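Local coordinates for protein intracellular growth locus, subunit C (Francisella tularensis subsp. tularensis, PDB 2QWU) that is encoded in the Francisella pathogenicity island and probably supports bacterial growth inside host cells, as part of a type VI-like secretion system, at residues E5-Q10 with L190-A195; I18-D23 with G138-L143; M36-L41 with A71-M76; I87-G92 with I178-L183; E147-S152 with G182-Q187. The protein carries 2 engineered substitutions. One frame throughout, in Å; residues are numbered along the deposited sequence. Where two conformers were deposited one is given.

Contact 1 (E5-Q10 with L190-A195)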
# COMPACT_ATOMS: atom_id res chain seq x y z
N GLU A 5 1.14 -18.85 2.25
CA GLU A 5 1.79 -17.69 1.66
C GLU A 5 0.77 -16.81 0.91
O GLU A 5 -0.00 -17.29 0.05
CB GLU A 5 2.80 -18.22 0.64
CG GLU A 5 2.05 -18.90 -0.52
CD GLU A 5 2.66 -20.18 -1.04
OE1 GLU A 5 3.55 -20.09 -1.89
OE2 GLU A 5 2.24 -21.28 -0.62
N MSE A 6 0.79 -15.51 1.19
CA MSE A 6 -0.10 -14.61 0.49
C MSE A 6 0.14 -14.62 -1.03
O MSE A 6 -0.80 -14.61 -1.83
CB MSE A 6 0.06 -13.20 1.05
CG MSE A 6 -0.89 -12.14 0.48
SE MSE A 6 -2.55 -12.25 1.20
CE MSE A 6 -2.31 -12.09 2.73
N ILE A 7 1.39 -14.64 -1.46
CA ILE A 7 1.67 -14.71 -2.90
C ILE A 7 2.32 -16.05 -3.21
O ILE A 7 3.41 -16.37 -2.68
CB ILE A 7 2.58 -13.60 -3.31
CG1 ILE A 7 1.92 -12.24 -2.96
CG2 ILE A 7 2.84 -13.70 -4.83
CD1 ILE A 7 2.87 -11.06 -3.12
N THR A 8 1.67 -16.85 -4.07
CA THR A 8 2.19 -18.18 -4.41
C THR A 8 3.14 -18.16 -5.61
O THR A 8 3.00 -17.34 -6.51
CB THR A 8 0.99 -19.19 -4.75
OG1 THR A 8 0.33 -18.74 -5.95
CG2 THR A 8 -0.02 -19.24 -3.60
N ARG A 9 4.10 -19.10 -5.64
CA ARG A 9 5.03 -19.18 -6.76
C ARG A 9 4.26 -19.36 -8.08
O ARG A 9 4.63 -18.78 -9.10
CB ARG A 9 6.00 -20.33 -6.54
CG ARG A 9 6.95 -20.55 -7.71
CD ARG A 9 7.67 -19.27 -8.12
NE ARG A 9 8.41 -18.67 -7.00
CZ ARG A 9 9.14 -17.57 -7.10
NH1 ARG A 9 9.23 -16.94 -8.28
NH2 ARG A 9 9.78 -17.10 -6.04
N GLN A 10 3.19 -20.16 -8.05
CA GLN A 10 2.34 -20.35 -9.24
C GLN A 10 1.80 -19.01 -9.78
O GLN A 10 1.84 -18.77 -10.98
CB GLN A 10 1.17 -21.27 -8.89
CG GLN A 10 0.03 -21.28 -9.95
CD GLN A 10 0.40 -21.99 -11.25
OE1 GLN A 10 1.25 -22.91 -11.25
NE2 GLN A 10 -0.24 -21.59 -12.35
N LEU A 190 8.00 -5.91 -9.89
CA LEU A 190 8.06 -5.65 -8.47
C LEU A 190 8.70 -6.85 -7.77
O LEU A 190 8.41 -7.99 -8.10
CB LEU A 190 6.62 -5.53 -7.90
CG LEU A 190 5.87 -4.21 -8.18
CD1 LEU A 190 4.41 -4.36 -7.83
CD2 LEU A 190 6.51 -3.07 -7.39
N PRO A 191 9.55 -6.60 -6.75
CA PRO A 191 10.15 -7.73 -6.02
C PRO A 191 9.03 -8.36 -5.13
O PRO A 191 8.18 -7.63 -4.58
CB PRO A 191 11.21 -7.05 -5.14
CG PRO A 191 11.54 -5.83 -5.81
CD PRO A 191 10.20 -5.33 -6.37
N VAL A 192 9.00 -9.69 -5.05
CA VAL A 192 8.02 -10.40 -4.22
C VAL A 192 8.72 -11.53 -3.49
O VAL A 192 9.88 -11.83 -3.74
CB VAL A 192 6.86 -10.99 -5.08
CG1 VAL A 192 6.13 -9.86 -5.77
CG2 VAL A 192 7.38 -12.06 -6.05
N CYS A 193 8.02 -12.12 -2.53
CA CYS A 193 8.57 -13.30 -1.84
C CYS A 193 7.36 -14.14 -1.52
O CYS A 193 6.33 -13.61 -1.04
CB CYS A 193 9.27 -12.94 -0.55
SG CYS A 193 10.17 -14.39 0.13
N CYS A 194 7.52 -15.44 -1.76
CA CYS A 194 6.42 -16.38 -1.60
C CYS A 194 6.41 -17.12 -0.27
O CYS A 194 6.59 -16.45 0.76
CB CYS A 194 6.40 -17.32 -2.82
SG CYS A 194 6.27 -16.35 -4.38
N ALA A 195 6.23 -18.45 -0.27
CA ALA A 195 6.06 -19.20 0.98
C ALA A 195 7.15 -19.06 2.04
O ALA A 195 6.87 -18.72 3.20
CB ALA A 195 5.86 -20.73 0.64
O HOH W 1 3.71 -14.14 0.06

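Contact 2 (I18-D23 with G138-L143)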
# COMPACT_ATOMS: atom_id res chain seq x y z
N ILE A 18 -2.01 -10.70 -8.69
CA ILE A 18 -1.36 -10.82 -7.39
C ILE A 18 -2.26 -10.01 -6.48
O ILE A 18 -2.71 -8.88 -6.85
CB ILE A 18 0.07 -10.19 -7.43
CG1 ILE A 18 0.97 -11.04 -8.34
CG2 ILE A 18 0.68 -10.13 -6.04
CD1 ILE A 18 2.37 -10.52 -8.42
N HIS A 19 -2.54 -10.56 -5.32
CA HIS A 19 -3.44 -9.91 -4.40
C HIS A 19 -2.87 -10.02 -3.00
O HIS A 19 -2.44 -11.10 -2.57
CB HIS A 19 -4.82 -10.59 -4.46
CG HIS A 19 -5.87 -9.91 -3.62
ND1 HIS A 19 -6.27 -10.38 -2.40
CD2 HIS A 19 -6.64 -8.83 -3.89
CE1 HIS A 19 -7.25 -9.63 -1.93
NE2 HIS A 19 -7.50 -8.69 -2.81
N VAL A 20 -2.86 -8.91 -2.29
CA VAL A 20 -2.40 -8.94 -0.90
C VAL A 20 -3.47 -8.27 -0.06
O VAL A 20 -4.08 -7.26 -0.46
CB VAL A 20 -1.04 -8.21 -0.66
CG1 VAL A 20 -0.83 -8.07 0.87
CG2 VAL A 20 0.13 -9.01 -1.28
N ARG A 21 -3.68 -8.80 1.12
CA ARG A 21 -4.66 -8.21 1.99
C ARG A 21 -4.25 -8.50 3.42
O ARG A 21 -3.85 -9.65 3.74
CB ARG A 21 -6.00 -8.84 1.69
CG ARG A 21 -7.08 -8.63 2.72
CD ARG A 21 -7.92 -9.86 2.66
NE ARG A 21 -8.36 -10.06 1.29
CZ ARG A 21 -9.56 -9.70 0.85
NH1 ARG A 21 -10.42 -9.14 1.71
NH2 ARG A 21 -9.89 -9.86 -0.42
N THR A 22 -4.35 -7.49 4.26
CA THR A 22 -4.01 -7.64 5.66
C THR A 22 -5.20 -7.15 6.47
O THR A 22 -6.16 -6.60 5.92
CB THR A 22 -2.78 -6.74 6.06
OG1 THR A 22 -3.19 -5.36 6.16
CG2 THR A 22 -1.68 -6.85 5.00
N ASP A 23 -5.16 -7.36 7.78
CA ASP A 23 -6.20 -6.81 8.66
C ASP A 23 -6.05 -5.25 8.60
O ASP A 23 -4.94 -4.73 8.45
CB ASP A 23 -5.98 -7.32 10.07
CG ASP A 23 -6.45 -8.75 10.24
OD1 ASP A 23 -7.22 -9.23 9.35
OD2 ASP A 23 -6.07 -9.40 11.25
N GLY A 138 9.79 -12.01 5.91
CA GLY A 138 10.20 -11.64 4.57
C GLY A 138 9.16 -10.68 4.01
O GLY A 138 8.19 -10.40 4.69
N ILE A 139 9.39 -10.16 2.81
CA ILE A 139 8.38 -9.28 2.22
C ILE A 139 7.30 -10.13 1.56
O ILE A 139 7.46 -11.35 1.42
CB ILE A 139 8.95 -8.41 1.06
CG1 ILE A 139 9.43 -9.29 -0.13
CG2 ILE A 139 10.11 -7.49 1.60
CD1 ILE A 139 9.84 -8.46 -1.39
N MSE A 140 6.19 -9.47 1.23
CA MSE A 140 5.17 -10.09 0.36
C MSE A 140 5.47 -9.39 -0.98
O MSE A 140 5.78 -10.03 -1.95
CB MSE A 140 3.74 -9.81 0.82
CG MSE A 140 3.41 -10.74 2.05
SE MSE A 140 1.69 -10.47 2.78
CE MSE A 140 1.83 -8.73 3.31
N ILE A 141 5.42 -8.05 -0.99
CA ILE A 141 5.74 -7.27 -2.19
C ILE A 141 6.56 -6.03 -1.72
O ILE A 141 6.19 -5.38 -0.75
CB ILE A 141 4.51 -6.65 -2.84
CG1 ILE A 141 3.49 -7.71 -3.20
CG2 ILE A 141 4.97 -5.86 -4.07
CD1 ILE A 141 2.25 -7.09 -3.89
N ASP A 142 7.62 -5.69 -2.45
CA ASP A 142 8.40 -4.47 -2.12
C ASP A 142 7.81 -3.32 -2.95
O ASP A 142 8.02 -3.22 -4.17
CB ASP A 142 9.91 -4.67 -2.47
CG ASP A 142 10.78 -3.53 -1.99
OD1 ASP A 142 10.21 -2.47 -1.65
OD2 ASP A 142 12.04 -3.67 -1.96
N LEU A 143 7.05 -2.46 -2.30
CA LEU A 143 6.38 -1.36 -2.98
C LEU A 143 7.23 -0.07 -2.97
O LEU A 143 6.78 0.96 -3.42
CB LEU A 143 5.05 -1.05 -2.26
CG LEU A 143 4.05 -2.22 -2.36
CD1 LEU A 143 2.81 -1.88 -1.49
CD2 LEU A 143 3.66 -2.48 -3.82

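Contact 3 (M36-L41 with A71-M76). Engineered in segment 36-41: M36 (natural residue Leu). Engineered in segment 71-76: M76 (natural residue Leu).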
# COMPACT_ATOMS: atom_id res chain seq x y z
N MSE A 36 1.78 -4.39 6.16
CA MSE A 36 2.54 -3.60 5.19
C MSE A 36 2.31 -2.14 5.47
O MSE A 36 1.22 -1.72 5.79
CB MSE A 36 2.07 -3.92 3.75
CG MSE A 36 2.53 -5.24 3.23
SE MSE A 36 1.93 -5.43 1.41
CE MSE A 36 2.83 -4.15 0.79
N PHE A 37 3.39 -1.35 5.43
CA PHE A 37 3.23 0.05 5.60
C PHE A 37 4.39 0.77 4.90
O PHE A 37 5.43 0.16 4.57
CB PHE A 37 3.10 0.40 7.09
CG PHE A 37 4.30 -0.05 7.96
CD1 PHE A 37 5.44 0.74 8.05
CD2 PHE A 37 4.24 -1.25 8.69
CE1 PHE A 37 6.54 0.36 8.89
CE2 PHE A 37 5.32 -1.65 9.54
CZ PHE A 37 6.49 -0.81 9.63
N ILE A 38 4.18 2.06 4.64
CA ILE A 38 5.18 2.84 3.92
C ILE A 38 5.58 4.10 4.69
O ILE A 38 4.77 4.73 5.35
CB ILE A 38 4.67 3.20 2.52
CG1 ILE A 38 3.27 3.86 2.62
CG2 ILE A 38 4.62 1.93 1.63
CD1 ILE A 38 2.71 4.35 1.26
N ASP A 39 6.85 4.50 4.56
CA ASP A 39 7.33 5.63 5.37
C ASP A 39 7.03 7.01 4.83
O ASP A 39 7.27 8.03 5.53
CB ASP A 39 8.85 5.46 5.71
CG ASP A 39 9.74 5.60 4.50
OD1 ASP A 39 9.22 5.86 3.40
OD2 ASP A 39 11.01 5.46 4.66
N SER A 40 6.44 7.06 3.64
CA SER A 40 6.00 8.32 3.07
C SER A 40 4.93 8.05 2.04
O SER A 40 4.84 6.94 1.52
CB SER A 40 7.16 9.10 2.45
OG SER A 40 7.54 8.54 1.22
N LEU A 41 4.09 9.04 1.76
CA LEU A 41 3.05 8.91 0.80
C LEU A 41 2.64 10.30 0.30
O LEU A 41 2.35 11.21 1.08
CB LEU A 41 1.79 8.23 1.43
CG LEU A 41 0.52 8.22 0.54
CD1 LEU A 41 0.69 7.36 -0.68
CD2 LEU A 41 -0.68 7.77 1.40
N ALA A 71 1.48 5.80 5.97
CA ALA A 71 0.28 5.04 5.58
C ALA A 71 0.51 3.57 5.71
O ALA A 71 1.66 3.12 5.64
CB ALA A 71 -0.09 5.32 4.12
N SER A 72 -0.57 2.81 5.93
CA SER A 72 -0.47 1.37 5.92
C SER A 72 -1.02 0.99 4.53
O SER A 72 -1.74 1.79 3.88
CB SER A 72 -1.38 0.73 6.97
OG SER A 72 -2.74 1.10 6.68
N VAL A 73 -0.59 -0.17 4.04
CA VAL A 73 -1.17 -0.70 2.79
C VAL A 73 -2.00 -1.89 3.27
O VAL A 73 -1.44 -2.88 3.77
CB VAL A 73 -0.12 -1.17 1.79
CG1 VAL A 73 -0.81 -1.72 0.56
CG2 VAL A 73 0.76 0.01 1.39
N ILE A 74 -3.32 -1.77 3.16
CA ILE A 74 -4.27 -2.79 3.65
C ILE A 74 -4.63 -3.82 2.59
O ILE A 74 -4.83 -5.01 2.91
CB ILE A 74 -5.57 -2.09 4.16
CG1 ILE A 74 -5.23 -1.22 5.38
CG2 ILE A 74 -6.61 -3.06 4.58
CD1 ILE A 74 -6.29 -0.11 5.62
N ARG A 75 -4.74 -3.37 1.34
CA ARG A 75 -5.03 -4.28 0.24
C ARG A 75 -4.43 -3.76 -1.01
O ARG A 75 -4.29 -2.53 -1.20
CB ARG A 75 -6.53 -4.40 -0.00
CG ARG A 75 -7.30 -4.53 1.22
CD ARG A 75 -8.80 -4.40 0.94
NE ARG A 75 -9.31 -5.45 0.06
CZ ARG A 75 -10.25 -6.33 0.42
NH1 ARG A 75 -10.79 -6.33 1.65
NH2 ARG A 75 -10.69 -7.20 -0.47
N MSE A 76 -4.02 -4.69 -1.85
CA MSE A 76 -3.51 -4.29 -3.12
C MSE A 76 -3.78 -5.40 -4.10
O MSE A 76 -3.68 -6.56 -3.75
CB MSE A 76 -2.01 -4.03 -3.09
CG MSE A 76 -1.58 -3.32 -4.32
SE MSE A 76 0.14 -2.73 -4.11
CE MSE A 76 0.28 -1.91 -5.71
O HOH W 2 -1.14 -3.63 6.59

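Contact 4 (I87-G92 with I178-L183)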
# COMPACT_ATOMS: atom_id res chain seq x y z
N ILE A 87 -4.40 -1.74 -11.46
CA ILE A 87 -4.12 -1.82 -10.04
C ILE A 87 -5.15 -1.14 -9.18
O ILE A 87 -5.67 -0.07 -9.54
CB ILE A 87 -2.70 -1.12 -9.79
CG1 ILE A 87 -1.61 -1.94 -10.49
CG2 ILE A 87 -2.38 -0.99 -8.32
CD1 ILE A 87 -0.24 -1.22 -10.43
N SER A 88 -5.44 -1.75 -8.04
CA SER A 88 -6.31 -1.12 -7.05
C SER A 88 -5.51 -1.20 -5.75
O SER A 88 -4.71 -2.10 -5.56
CB SER A 88 -7.69 -1.81 -6.93
OG SER A 88 -7.55 -3.16 -6.54
N ILE A 89 -5.70 -0.21 -4.87
CA ILE A 89 -4.98 -0.20 -3.60
C ILE A 89 -5.84 0.41 -2.53
O ILE A 89 -6.66 1.29 -2.78
CB ILE A 89 -3.60 0.57 -3.77
CG1 ILE A 89 -2.73 0.38 -2.51
CG2 ILE A 89 -3.83 2.11 -3.96
CD1 ILE A 89 -1.31 0.92 -2.76
N THR A 90 -5.65 -0.06 -1.30
CA THR A 90 -6.37 0.46 -0.14
C THR A 90 -5.32 0.84 0.90
O THR A 90 -4.49 0.01 1.26
CB THR A 90 -7.33 -0.60 0.44
OG1 THR A 90 -8.32 -0.91 -0.56
CG2 THR A 90 -8.09 -0.01 1.62
N LEU A 91 -5.34 2.13 1.29
CA LEU A 91 -4.36 2.65 2.24
C LEU A 91 -5.04 3.14 3.52
O LEU A 91 -6.15 3.63 3.46
CB LEU A 91 -3.61 3.85 1.58
CG LEU A 91 -2.89 3.56 0.26
CD1 LEU A 91 -2.75 4.80 -0.57
CD2 LEU A 91 -1.55 3.01 0.59
N GLY A 92 -4.36 3.00 4.65
CA GLY A 92 -4.89 3.49 5.91
C GLY A 92 -4.04 4.70 6.30
O GLY A 92 -2.82 4.59 6.31
N ILE A 178 -8.45 4.78 2.51
CA ILE A 178 -8.47 5.36 1.16
C ILE A 178 -8.44 4.20 0.18
O ILE A 178 -7.47 3.43 0.13
CB ILE A 178 -7.20 6.27 0.91
CG1 ILE A 178 -7.16 7.37 1.96
CG2 ILE A 178 -7.17 6.77 -0.48
CD1 ILE A 178 -5.83 8.21 1.81
N SER A 179 -9.53 4.06 -0.57
CA SER A 179 -9.65 2.96 -1.56
C SER A 179 -9.58 3.56 -2.93
O SER A 179 -10.39 4.40 -3.26
CB SER A 179 -11.01 2.22 -1.44
OG SER A 179 -11.19 1.72 -0.12
N ILE A 180 -8.61 3.11 -3.72
CA ILE A 180 -8.40 3.68 -5.05
C ILE A 180 -8.43 2.57 -6.07
O ILE A 180 -7.82 1.51 -5.87
CB ILE A 180 -7.01 4.37 -5.15
CG1 ILE A 180 -6.76 5.17 -3.87
CG2 ILE A 180 -6.99 5.27 -6.41
CD1 ILE A 180 -5.33 5.72 -3.79
N ASP A 181 -9.15 2.80 -7.18
CA ASP A 181 -9.24 1.77 -8.23
C ASP A 181 -8.91 2.45 -9.57
O ASP A 181 -8.92 3.66 -9.66
CB ASP A 181 -10.69 1.20 -8.33
CG ASP A 181 -11.15 0.49 -7.06
OD1 ASP A 181 -10.66 -0.64 -6.74
OD2 ASP A 181 -12.04 1.06 -6.37
N GLY A 182 -8.59 1.64 -10.57
CA GLY A 182 -8.28 2.13 -11.91
C GLY A 182 -6.94 2.82 -12.07
O GLY A 182 -6.82 3.84 -12.78
N LEU A 183 -5.92 2.31 -11.39
CA LEU A 183 -4.59 2.88 -11.44
C LEU A 183 -3.71 1.99 -12.29
O LEU A 183 -4.05 0.87 -12.58
CB LEU A 183 -3.99 2.91 -10.01
CG LEU A 183 -4.62 3.85 -8.98
CD1 LEU A 183 -4.03 3.58 -7.56
CD2 LEU A 183 -4.35 5.29 -9.43
O HOH W 3 -8.60 -1.32 -10.51

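Contact 5 (E147-S152 with G182-Q187)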
# COMPACT_ATOMS: atom_id res chain seq x y z
N GLU A 147 5.32 4.52 -8.18
CA GLU A 147 4.48 5.65 -8.57
C GLU A 147 3.30 5.12 -9.38
O GLU A 147 3.47 4.43 -10.40
CB GLU A 147 5.22 6.67 -9.43
CG GLU A 147 4.35 7.91 -9.71
CD GLU A 147 5.17 9.09 -10.24
OE1 GLU A 147 5.29 9.21 -11.47
OE2 GLU A 147 5.73 9.88 -9.43
N LEU A 148 2.12 5.41 -8.89
CA LEU A 148 0.89 4.98 -9.55
C LEU A 148 0.15 6.20 -10.11
O LEU A 148 0.27 7.32 -9.60
CB LEU A 148 -0.04 4.30 -8.54
CG LEU A 148 0.55 3.11 -7.71
CD1 LEU A 148 -0.42 2.76 -6.49
CD2 LEU A 148 0.67 1.90 -8.59
N TYR A 149 -0.65 5.98 -11.15
CA TYR A 149 -1.40 7.11 -11.73
C TYR A 149 -2.65 6.52 -12.36
O TYR A 149 -2.73 5.33 -12.59
CB TYR A 149 -0.50 7.87 -12.75
CG TYR A 149 -0.08 7.07 -13.96
CD1 TYR A 149 -0.91 6.98 -15.05
CD2 TYR A 149 1.16 6.45 -14.01
CE1 TYR A 149 -0.52 6.26 -16.19
CE2 TYR A 149 1.56 5.73 -15.11
CZ TYR A 149 0.73 5.65 -16.20
OH TYR A 149 1.14 4.96 -17.32
N PRO A 150 -3.64 7.36 -12.66
CA PRO A 150 -4.89 6.84 -13.25
C PRO A 150 -4.75 6.36 -14.67
O PRO A 150 -4.04 6.98 -15.46
CB PRO A 150 -5.83 8.05 -13.22
CG PRO A 150 -5.24 8.95 -12.15
CD PRO A 150 -3.76 8.80 -12.34
N ILE A 151 -5.44 5.28 -15.00
CA ILE A 151 -5.43 4.78 -16.37
C ILE A 151 -6.16 5.88 -17.17
O ILE A 151 -5.72 6.27 -18.26
CB ILE A 151 -6.23 3.47 -16.49
CG1 ILE A 151 -5.42 2.31 -15.87
CG2 ILE A 151 -6.51 3.20 -17.96
CD1 ILE A 151 -6.27 1.13 -15.42
N SER A 152 -7.25 6.38 -16.60
CA SER A 152 -8.04 7.44 -17.21
C SER A 152 -9.02 7.95 -16.18
O SER A 152 -9.23 7.31 -15.16
CB SER A 152 -8.82 6.89 -18.40
OG SER A 152 -9.89 6.08 -17.94
N GLY A 182 -8.59 1.64 -10.57
CA GLY A 182 -8.28 2.13 -11.91
C GLY A 182 -6.94 2.82 -12.07
O GLY A 182 -6.82 3.84 -12.78
N LEU A 183 -5.92 2.31 -11.39
CA LEU A 183 -4.59 2.88 -11.44
C LEU A 183 -3.71 1.99 -12.29
O LEU A 183 -4.05 0.87 -12.58
CB LEU A 183 -3.99 2.91 -10.01
CG LEU A 183 -4.62 3.85 -8.98
CD1 LEU A 183 -4.03 3.58 -7.56
CD2 LEU A 183 -4.35 5.29 -9.43
N THR A 184 -2.58 2.51 -12.72
CA THR A 184 -1.61 1.68 -13.43
C THR A 184 -0.25 2.28 -13.02
O THR A 184 -0.20 3.12 -12.15
CB THR A 184 -1.83 1.70 -14.95
OG1 THR A 184 -0.88 0.81 -15.56
CG2 THR A 184 -1.62 3.10 -15.50
N THR A 185 0.84 1.83 -13.61
CA THR A 185 2.15 2.40 -13.25
C THR A 185 3.06 2.12 -14.46
O THR A 185 2.78 1.21 -15.21
CB THR A 185 2.74 1.64 -12.01
OG1 THR A 185 4.08 2.11 -11.72
CG2 THR A 185 2.85 0.14 -12.29
N SER A 186 4.14 2.88 -14.64
CA SER A 186 5.08 2.58 -15.73
C SER A 186 6.18 1.61 -15.28
O SER A 186 7.03 1.19 -16.09
CB SER A 186 5.80 3.83 -16.21
OG SER A 186 4.89 4.88 -16.38
N GLN A 187 6.19 1.29 -13.99
CA GLN A 187 7.21 0.37 -13.45
C GLN A 187 6.85 -1.01 -14.01
O GLN A 187 5.67 -1.41 -13.98
CB GLN A 187 7.19 0.39 -11.90
CG GLN A 187 8.22 -0.46 -11.26
CD GLN A 187 8.41 -0.15 -9.77
OE1 GLN A 187 8.41 1.04 -9.37
NE2 GLN A 187 8.58 -1.20 -8.95
O HOH W 4 4.60 5.08 -12.84
O HOH W 5 7.48 3.53 -10.01

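Contact 1 (E5-Q10 with L190-A195)
C194 sits against the bend between I7 and R9 and makes most of the close contacts here. Its CB and CA both lie against I7 O; the C194 CA to I7 O distance is 3.2 Å, a CA-H...O contact with an angle of 127° at the hydrogen. SG, anti to the carbonyl carbon (chi1 -56°), is carried to the helix start: it approaches R9 N and lies over one face of the R9 guanidinium, 4.0 Å from R9 NH2. The R9 chain bends at chi2 and chi3 to bring the guanidinium there; its NH2 makes a weak hydrogen bond to K200 O.

Carbon contacts flank this point. E5 CB stands 3.4 Å from A195 CA, and the carboxylate of E5 curls over the alanine methyl, OE1 to A195 CB being 3.5 Å. On the other flank I7 CD1 only grazes V192 CG1, at 4.4 Å. V12 touches I7, V192 and C194, so the helix adds an apolar side chain to the same cluster.

Water 1 bridges the two backbones, accepting from I7 N at 2.8 Å and donating to C193 O at 2.9 Å. T8 is turned the other way, its OG1 bonding Q11 NE2.

The arrangement is that of an N-terminal arm leading into a helix N-cap: T8 caps helix 9-14, and the residues before it pack on C194 and A195, just past the end of strand 189-193.

Contact 2 (I18-D23 with G138-L143)
M140 and V20 meet through the bend at the tip of M140: CG is anti to the carbonyl carbon (chi1 -77°), the chain then runs extended, and chi3 of -61° swings CE round the selenium toward the strand. V20 presents both of its methyls. CG1, anti to the backbone N (chi1 169°), meets M140 CE at 3.7 Å, with SE a little farther off at 4.0 Å. The other branch, CG2, goes to I141, whose CD1 is 3.9 Å away; here the two side chains run antiparallel alongside each other.

The same I141 CD1 also reaches I18 CG2 at 4.0 Å, so one methyl fits between the branches of two residues spaced two apart on the strand. T22 closes the row more distantly, its CG2 lying 4.3 Å from M140 CE.

This spacing is the alternation of a beta strand. I18 and V20, with T22 just after the strand end, point their CB atoms at the loop, while H19 and R21 point theirs away. Strand 18-21 is itself paired with strand 71-79 through backbone bonds of I18 with I78, V20 with M76 and T22 with I74. The contact is therefore a loop laid over one face of the antiparallel sheet, made entirely by buried carbon and selenium groups.

The loop is fixed by a side-chain amide: Q129 takes M140 N on OE1 and gives NE2 to I141 O. At the strand's far end T22 OG1 donates to D23 O at 3.0 Å, from above the carbonyl plane.

Contact 3 (M36-L41 with A71-M76)
A71 O takes the amide of I38 at 2.9 Å (I38 N to A71 O) in a nearly straight bond, 173° at the hydrogen, arriving close to the line of the C=O. The second bond is placed otherwise: V73 N to M36 O is 3.0 Å, and the donor stands well above the carbonyl plane. S72 CA touches the same M36 O, at 3.5 Å.

The two bonds enclose F37 and S72, an antiparallel non-hydrogen-bonded pair, whereas I38 and A71 form the hydrogen-bonded pair next to it. The other two backbone atoms of M36 and V73 are joined through water 2, which accepts from M36 N at 3.0 Å and donates to V73 O at 2.9 Å. Farther along strand 71-79, I74 and R75 both face T90, a classic beta bulge.

On the face of I38 and A71 the A71 methyl touches I38 CG1 at 4.0 Å and, from farther along the chain, L41 CD2 at 3.7 Å. Chi1 of 52° turns I38 CG1 toward A71, where it also lies 3.5 Å from A71 O. M36, an engineered residue modelled as selenomethionine, meets V73 through CB. On the F37 face, S72 OG bonds Y175 OH.

Contact 4 (I87-G92 with I178-L183)
I87 and L183 form the first antiparallel hydrogen-bonded pair, with both bonds made: I87 N to L183 O is 2.9 Å but bent to 143°, with the donor above the carbonyl plane, while L183 N, 3.0 Å from I87 O, lies in the plane of the I87 carbonyl. I87 O also receives a weak bond from water 3, which in turn accepts from G182 N.

At S88 the register slips by one residue. S88 CA touches I180 O, and CB lies 3.2 Å from D181 OD1; I87 pairs with L183 but I89 with I180, so D181 and G182 form a beta bulge, G182 with positive phi.

I89 restores regular pairing. Its amide bonds I180 O, and I180 N returns to I89 O at 2.8 Å. I89 CG2 occupies the crowded position between backbone N and carbonyl carbon, as its partner branch CG1 is anti to N (chi1 -170°). There it is 3.9 Å from I180 CD1 and 3.9 Å from L183 CD1; the I89 and I180 side chains extend next to each other in a common direction.

T90 and S179 follow as a non-hydrogen-bonded pair, on the other face, with T90 CA against I178 O at 3.2 Å. L91 closes the ladder with I178: I178 N to L91 O, at 2.7 Å, is nearly straight.

Strand 86-96 thus runs between strand 71-79, which bonds T90 through I74 and R75, and strand 173-184. The latter is bordered in turn by strand 157-162, where I178 meets I158 and I160, and L148 of strand 147-150 touches I87 and L183.

Contact 5 (E147-S152 with G182-Q187)
Y149 and T184 form the tight part of the contact. T184 N to Y149 O is 2.8 Å, Y149 N returns to T184 O, and the two side chains extend alongside each other to the same side. T184 CG2 sits over the face of the tyrosine ring, 3.8 Å from its centroid and 29° off the normal, a CH-pi contact closest at CE1 and CZ. Chi1 of 64° puts Y149 CG between backbone N and carbonyl carbon; chi2 of 84° then turns the ring face to the methyl. T184 OG1 is turned to P85 O.

P150 has no amide hydrogen, and its place opposite L183 is a non-hydrogen-bonded pair that needs none; I151 N, next along, donates to G182 O at 3.0 Å, almost straight. On the buried side, L148 CD1 meets L183 CD1 at 3.9 Å, the side chains crossing at about a right angle. I151, exposed as a whole, lays CG1 across T184 CB.

The other end is polar and watered. E147 O is held twice: T185 OG1 donates at 2.7 Å and water 4 at 2.8 Å, and that water accepts from S186 N, lying in the ring plane at the edge of Y149. Water 5 links E147 N to Q187 OE1 without direct contact. Here the backbones are joined through a hydroxyl and solvent.

T185 OG1 also accepts from Q187 N at 3.2 Å, an ST turn. The turn follows the short antiparallel pairing of strands 147-150 and 173-184, after the corner at G182 where the chain passes from one part of the curled sheet to another.

Contacts 2, 3, 4 and 5 all reach the large antiparallel sheet, and contact 1 lies beside its strand 18-21. Contacts 1 and 2, with centres about 8 Å apart, are joined by probable hydrogen bonds between P191 O and D142 N and between C193 N and M140 O. Contact 2 joins contact 3 through T22 N and I74 O and by L143 packing on M36 and M76, centres about 10 Å apart. Contact 3 joins contact 4 at the bulge, where T90 N meets R75 O at 2.8 Å. Contacts 4 and 5, with centres about 11 Å apart, share G182 and L183, while I87 CD1 touches L148 CD2. Contacts 1 and 5, about 22 Å apart between centres, come close in sequence between Q187 and L190 without touching otherwise.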